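Local coordinates for alpha-catenin-like protein hmp-1 (Caenorhabditis elegans, PDB 5H5M) that links the cadherin-catenin complex to actin filaments at adherens junctions and is required for cell migration and cell shape change during embryonic body enclosure and elongation, at residues S53-R58 against I119-L124; E250-G255 against N353-A358. One frame throughout, in Å; residues are numbered along the deposited sequence.

The two contacts lie in the M domain of this alpha-catenin, an all-helical piece of the vinculin family built from four-helix bundles. Their centres are about 19 Å apart. Both segments of interaction 1 precede those of interaction 2 in the sequence. Interaction 1 joins the start of helix 56-80 to the end of helix 92-122, near the centre of the chain. Interaction 2 pairs helices 237-260 and 345-374, about 21 Å from that centre. One salt bridge connects them: Arg55 NE to Glu250 OE2, 2.9 Å. Arg286 also bonds to both Asp121 and Asp251. Charged groups thus tie the packed C-terminal helices to the junction formed by the earlier ones.

Interaction 1: S53-R58 against I119-L124; sequences STRENR and ISDAFL
Arg55 and Asp121 form a two-pronged, end-on salt bridge where two helices of the alpha-catenin M domain meet. Arg55 is the N-cap residue of helix 56-80. Asp121 lies in the last turn of helix 92-122. Arg55 NH1 donates to Asp121 OD2 at 2.7 Å, with an N-H...O angle of 151°. Arg55 NH2 donates to Asp121 OD1 at 3.1 Å and is straighter, at 160°. A weak third bond runs from Arg55 NH2 to Asp121 OD2, 3.2 Å. Both oxygens are met on their syn sides, and both lie near the guanidinium plane. The two flat groups are still turned 40° against each other, and the NH1 bond reaches OD2 from somewhat outside the carboxylate plane.

The side chains approach from opposite directions. The Arg55 chain is extended from CG to NE, which carries the guanidinium across the gap.

Each charged group has a second partner: Glu250 on helix 237-260 for Arg55, and Arg286 on helix 276-300 for Asp121 OD1. This alternation of charges would be expected to hold both groups ionised. It probably also fixes the rotation of the guanidinium.

Direct side-chain contact between the segments is confined to this pair. Around it, both side chains also touch His247 of helix 237-260. Beyond the helix end, Phe123 packs on helix 207-233. On the side of Ser53, a water lies 3.0 Å from Asp121 OD2 and a long, weak 3.5 Å from Ser53 O.

Interaction 2: E250-G255 against N353-A358; sequences EDCERG and NEFINA
Phe355 fits against Cys252 and Gly255 in a nearly antiparallel helix pair of a four-helix bundle in the M domain. The axes of helix segments 250-255 and 353-358 approach to 10.1 Å, and their directions differ by 164°. Cys252 and Ile356 have the closest CA atoms, 6.9 Å apart.

The aromatic packing is centred on one ring edge. Phe355 CG stands anti to the backbone N (chi1 -170°), and the ring reaches across to the backbone of the other helix. Its CE2 lies 3.6 Å from Cys252 O, with that oxygen near the ring plane. CE2 is also 3.7 Å from Gly255 CA, which approaches the ring obliquely. Gly255 has no side chain, and this lets the ring sit close to the helix backbone. Leu332 of helix 305-339 and Val276 of helix 276-300 also touch Phe355, which places it in the bundle core.

The sulfur contacts are looser. Cys252 SG makes an oblique sulfur-aromatic contact, 5.1 Å from the Phe355 ring centroid. It also meets Ile356 CG1 at 4.2 Å.

No hydrogen bond crosses between the segments. The ends of Asp251 and Arg254 lead away from helix segment 353-358. Asp251 OD2 bridges to Arg286, and Arg254 NH2 and Asp251 OD1 form a salt bridge within the segment, modelled rather short. Glu250 O lies over one face of the Arg254 guanidinium, 4.0 Å above its plane.

Interaction 1: S53-R58 against I119-L124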
loop_
_atom_site.group_PDB
_atom_site.type_symbol
_atom_site.label_atom_id
_atom_site.label_comp_id
_atom_site.label_asym_id
_atom_site.label_seq_id
_atom_site.Cartn_x
_atom_site.Cartn_y
_atom_site.Cartn_z
ATOM N N SER A 53 6.829 -3.439 -9.809
ATOM C CA SER A 53 5.905 -2.485 -9.221
ATOM C C SER A 53 6.510 -1.950 -7.925
ATOM O O SER A 53 6.100 -0.907 -7.416
ATOM C CB SER A 53 4.543 -3.131 -8.959
ATOM O OG SER A 53 4.673 -4.280 -8.140
ATOM N N THR A 54 7.498 -2.675 -7.403
ATOM C CA THR A 54 8.163 -2.296 -6.159
ATOM C C THR A 54 9.029 -1.054 -6.364
ATOM O O THR A 54 9.703 -0.922 -7.383
ATOM C CB THR A 54 9.030 -3.457 -5.611
ATOM O OG1 THR A 54 8.205 -4.604 -5.373
ATOM C CG2 THR A 54 9.719 -3.063 -4.310
ATOM N N ARG A 55 8.999 -0.143 -5.395
ATOM C CA ARG A 55 9.776 1.091 -5.475
ATOM C C ARG A 55 11.269 0.829 -5.274
ATOM O O ARG A 55 11.658 -0.077 -4.534
ATOM C CB ARG A 55 9.268 2.109 -4.448
ATOM C CG ARG A 55 7.983 2.830 -4.870
ATOM C CD ARG A 55 7.350 3.576 -3.702
ATOM N NE ARG A 55 6.286 4.490 -4.118
ATOM C CZ ARG A 55 5.036 4.120 -4.389
ATOM N NH1 ARG A 55 4.678 2.845 -4.304
ATOM N NH2 ARG A 55 4.139 5.028 -4.751
ATOM N N GLU A 56 12.095 1.636 -5.934
ATOM C CA GLU A 56 13.538 1.411 -5.978
ATOM C C GLU A 56 14.221 1.490 -4.616
ATOM O O GLU A 56 15.040 0.637 -4.278
ATOM C CB GLU A 56 14.194 2.412 -6.933
ATOM C CG GLU A 56 15.710 2.294 -7.017
ATOM C CD GLU A 56 16.172 0.967 -7.597
ATOM O OE1 GLU A 56 15.370 0.290 -8.276
ATOM O OE2 GLU A 56 17.345 0.600 -7.372
ATOM N N ASN A 57 13.890 2.513 -3.839
ATOM C CA ASN A 57 14.559 2.742 -2.567
ATOM C C ASN A 57 14.223 1.668 -1.531
ATOM O O ASN A 57 15.069 1.297 -0.721
ATOM C CB ASN A 57 14.214 4.138 -2.041
ATOM C CG ASN A 57 14.637 4.346 -0.598
ATOM O OD1 ASN A 57 13.873 4.078 0.330
ATOM N ND2 ASN A 57 15.867 4.808 -0.401
ATOM N N ARG A 58 12.999 1.149 -1.574
ATOM C CA ARG A 58 12.612 0.078 -0.662
ATOM C C ARG A 58 13.194 -1.251 -1.141
ATOM O O ARG A 58 13.509 -2.131 -0.342
ATOM C CB ARG A 58 11.087 -0.011 -0.535
ATOM C CG ARG A 58 10.624 -0.827 0.665
ATOM C CD ARG A 58 9.269 -0.365 1.179
ATOM N NE ARG A 58 9.388 0.633 2.238
ATOM C CZ ARG A 58 8.725 1.784 2.264
ATOM N NH1 ARG A 58 7.883 2.094 1.289
ATOM N NH2 ARG A 58 8.901 2.627 3.272
ATOM N N ILE A 119 -0.487 -1.572 -1.546
ATOM C CA ILE A 119 -1.829 -1.311 -1.029
ATOM C C ILE A 119 -2.157 0.178 -1.086
ATOM O O ILE A 119 -3.279 0.568 -1.424
ATOM C CB ILE A 119 -1.980 -1.817 0.420
ATOM C CG1 ILE A 119 -1.813 -3.339 0.464
ATOM C CG2 ILE A 119 -3.330 -1.416 1.000
ATOM C CD1 ILE A 119 -1.988 -3.937 1.840
ATOM N N SER A 120 -1.164 1.004 -0.767
ATOM C CA SER A 120 -1.326 2.453 -0.808
ATOM C C SER A 120 -1.688 2.925 -2.215
ATOM O O SER A 120 -2.619 3.710 -2.387
ATOM C CB SER A 120 -0.049 3.149 -0.321
ATOM O OG SER A 120 -0.176 4.561 -0.353
ATOM N N ASP A 121 -0.961 2.435 -3.217
ATOM C CA ASP A 121 -1.210 2.810 -4.609
ATOM C C ASP A 121 -2.525 2.247 -5.149
ATOM O O ASP A 121 -3.324 2.970 -5.743
ATOM C CB ASP A 121 -0.062 2.341 -5.513
ATOM C CG ASP A 121 1.242 3.071 -5.239
ATOM O OD1 ASP A 121 1.201 4.181 -4.668
ATOM O OD2 ASP A 121 2.313 2.536 -5.604
ATOM N N ALA A 122 -2.741 0.954 -4.939
ATOM C CA ALA A 122 -3.820 0.239 -5.615
ATOM C C ALA A 122 -5.210 0.593 -5.094
ATOM O O ALA A 122 -6.190 0.503 -5.832
ATOM C CB ALA A 122 -3.593 -1.262 -5.506
ATOM N N PHE A 123 -5.294 1.001 -3.831
ATOM C CA PHE A 123 -6.590 1.193 -3.187
ATOM C C PHE A 123 -6.879 2.645 -2.813
ATOM O O PHE A 123 -7.804 2.915 -2.047
ATOM C CB PHE A 123 -6.692 0.301 -1.943
ATOM C CG PHE A 123 -6.748 -1.167 -2.264
ATOM C CD1 PHE A 123 -5.584 -1.880 -2.519
ATOM C CD2 PHE A 123 -7.964 -1.830 -2.336
ATOM C CE1 PHE A 123 -5.631 -3.230 -2.835
ATOM C CE2 PHE A 123 -8.020 -3.180 -2.649
ATOM C CZ PHE A 123 -6.851 -3.882 -2.900
ATOM N N LEU A 124 -6.107 3.579 -3.361
ATOM C CA LEU A 124 -6.344 4.992 -3.072
ATOM C C LEU A 124 -7.625 5.495 -3.735
ATOM O O LEU A 124 -8.178 6.511 -3.323
ATOM C CB LEU A 124 -5.143 5.854 -3.499
ATOM C CG LEU A 124 -4.770 6.156 -4.956
ATOM C CD1 LEU A 124 -5.599 7.290 -5.546
ATOM C CD2 LEU A 124 -3.289 6.510 -5.036
HETATM O O HOH W 1 2.868 -0.353 -6.261
#

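Interaction 2: E250-G255 against N353-A358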
loop_
_atom_site.group_PDB
_atom_site.type_symbol
_atom_site.label_atom_id
_atom_site.label_comp_id
_atom_site.label_asym_id
_atom_site.label_seq_id
_atom_site.Cartn_x
_atom_site.Cartn_y
_atom_site.Cartn_z
ATOM N N GLU A 250 5.894 12.025 -2.184
ATOM C CA GLU A 250 6.208 11.605 -3.553
ATOM C C GLU A 250 5.263 12.228 -4.577
ATOM O O GLU A 250 5.700 12.719 -5.620
ATOM C CB GLU A 250 6.140 10.084 -3.687
ATOM C CG GLU A 250 7.241 9.314 -2.991
ATOM C CD GLU A 250 7.148 7.822 -3.265
ATOM O OE1 GLU A 250 7.871 7.043 -2.606
ATOM O OE2 GLU A 250 6.348 7.429 -4.142
ATOM N N ASP A 251 3.967 12.193 -4.276
ATOM C CA ASP A 251 2.957 12.770 -5.161
ATOM C C ASP A 251 3.197 14.257 -5.388
ATOM O O ASP A 251 3.082 14.745 -6.512
ATOM C CB ASP A 251 1.554 12.561 -4.594
ATOM C CG ASP A 251 1.158 11.103 -4.532
ATOM O OD1 ASP A 251 1.743 10.288 -5.280
ATOM O OD2 ASP A 251 0.250 10.778 -3.736
ATOM N N CYS A 252 3.524 14.968 -4.314
ATOM C CA CYS A 252 3.838 16.389 -4.395
ATOM C C CYS A 252 5.044 16.631 -5.293
ATOM O O CYS A 252 5.051 17.559 -6.105
ATOM C CB CYS A 252 4.099 16.963 -2.999
ATOM S SG CYS A 252 4.527 18.722 -2.984
ATOM N N GLU A 253 6.062 15.788 -5.151
ATOM C CA GLU A 253 7.266 15.919 -5.962
ATOM C C GLU A 253 6.961 15.661 -7.434
ATOM O O GLU A 253 7.537 16.298 -8.314
ATOM C CB GLU A 253 8.354 14.965 -5.469
ATOM C CG GLU A 253 8.876 15.296 -4.082
ATOM C CD GLU A 253 9.939 14.324 -3.607
ATOM O OE1 GLU A 253 10.097 13.255 -4.238
ATOM O OE2 GLU A 253 10.617 14.629 -2.603
ATOM N N ARG A 254 6.051 14.727 -7.692
ATOM C CA ARG A 254 5.620 14.443 -9.056
ATOM C C ARG A 254 4.885 15.641 -9.651
ATOM O O ARG A 254 5.110 16.009 -10.803
ATOM C CB ARG A 254 4.732 13.197 -9.097
ATOM C CG ARG A 254 5.445 11.946 -9.593
ATOM C CD ARG A 254 4.483 10.773 -9.772
ATOM N NE ARG A 254 3.833 10.384 -8.520
ATOM C CZ ARG A 254 4.350 9.524 -7.646
ATOM N NH1 ARG A 254 5.528 8.963 -7.881
ATOM N NH2 ARG A 254 3.691 9.227 -6.532
ATOM N N GLY A 255 4.013 16.250 -8.852
ATOM C CA GLY A 255 3.286 17.435 -9.272
ATOM C C GLY A 255 4.198 18.621 -9.528
ATOM O O GLY A 255 3.955 19.416 -10.435
ATOM N N ASN A 353 5.556 26.747 -5.505
ATOM C CA ASN A 353 5.390 27.079 -4.100
ATOM C C ASN A 353 3.927 26.994 -3.661
ATOM O O ASN A 353 3.632 26.523 -2.565
ATOM C CB ASN A 353 5.950 28.476 -3.818
ATOM C CG ASN A 353 7.468 28.491 -3.740
ATOM O OD1 ASN A 353 8.087 27.535 -3.271
ATOM N ND2 ASN A 353 8.074 29.580 -4.198
ATOM N N GLU A 354 3.017 27.444 -4.519
ATOM C CA GLU A 354 1.588 27.360 -4.221
ATOM C C GLU A 354 1.129 25.911 -4.095
ATOM O O GLU A 354 0.284 25.591 -3.260
ATOM C CB GLU A 354 0.766 28.079 -5.295
ATOM C CG GLU A 354 -0.747 27.859 -5.200
ATOM C CD GLU A 354 -1.356 28.319 -3.879
ATOM O OE1 GLU A 354 -0.714 29.102 -3.146
ATOM O OE2 GLU A 354 -2.492 27.897 -3.580
ATOM N N PHE A 355 1.694 25.038 -4.921
ATOM C CA PHE A 355 1.366 23.622 -4.863
ATOM C C PHE A 355 1.927 22.986 -3.594
ATOM O O PHE A 355 1.255 22.182 -2.950
ATOM C CB PHE A 355 1.900 22.894 -6.097
ATOM C CG PHE A 355 1.404 21.482 -6.227
ATOM C CD1 PHE A 355 0.051 21.221 -6.371
ATOM C CD2 PHE A 355 2.288 20.418 -6.211
ATOM C CE1 PHE A 355 -0.413 19.924 -6.495
ATOM C CE2 PHE A 355 1.829 19.119 -6.333
ATOM C CZ PHE A 355 0.476 18.873 -6.477
ATOM N N ILE A 356 3.157 23.354 -3.245
ATOM C CA ILE A 356 3.801 22.862 -2.030
ATOM C C ILE A 356 3.021 23.272 -0.785
ATOM O O ILE A 356 2.778 22.453 0.103
ATOM C CB ILE A 356 5.254 23.374 -1.913
ATOM C CG1 ILE A 356 6.159 22.642 -2.905
ATOM C CG2 ILE A 356 5.788 23.189 -0.497
ATOM C CD1 ILE A 356 7.601 23.123 -2.883
ATOM N N ASN A 357 2.627 24.539 -0.727
ATOM C CA ASN A 357 1.840 25.036 0.397
ATOM C C ASN A 357 0.475 24.365 0.474
ATOM O O ASN A 357 -0.049 24.139 1.561
ATOM C CB ASN A 357 1.667 26.555 0.311
ATOM C CG ASN A 357 2.973 27.299 0.502
ATOM O OD1 ASN A 357 3.897 26.800 1.143
ATOM N ND2 ASN A 357 3.056 28.502 -0.056
ATOM N N ALA A 358 -0.096 24.043 -0.684
ATOM C CA ALA A 358 -1.379 23.351 -0.727
ATOM C C ALA A 358 -1.240 21.909 -0.243
ATOM O O ALA A 358 -2.065 21.429 0.531
ATOM C CB ALA A 358 -1.956 23.386 -2.130
#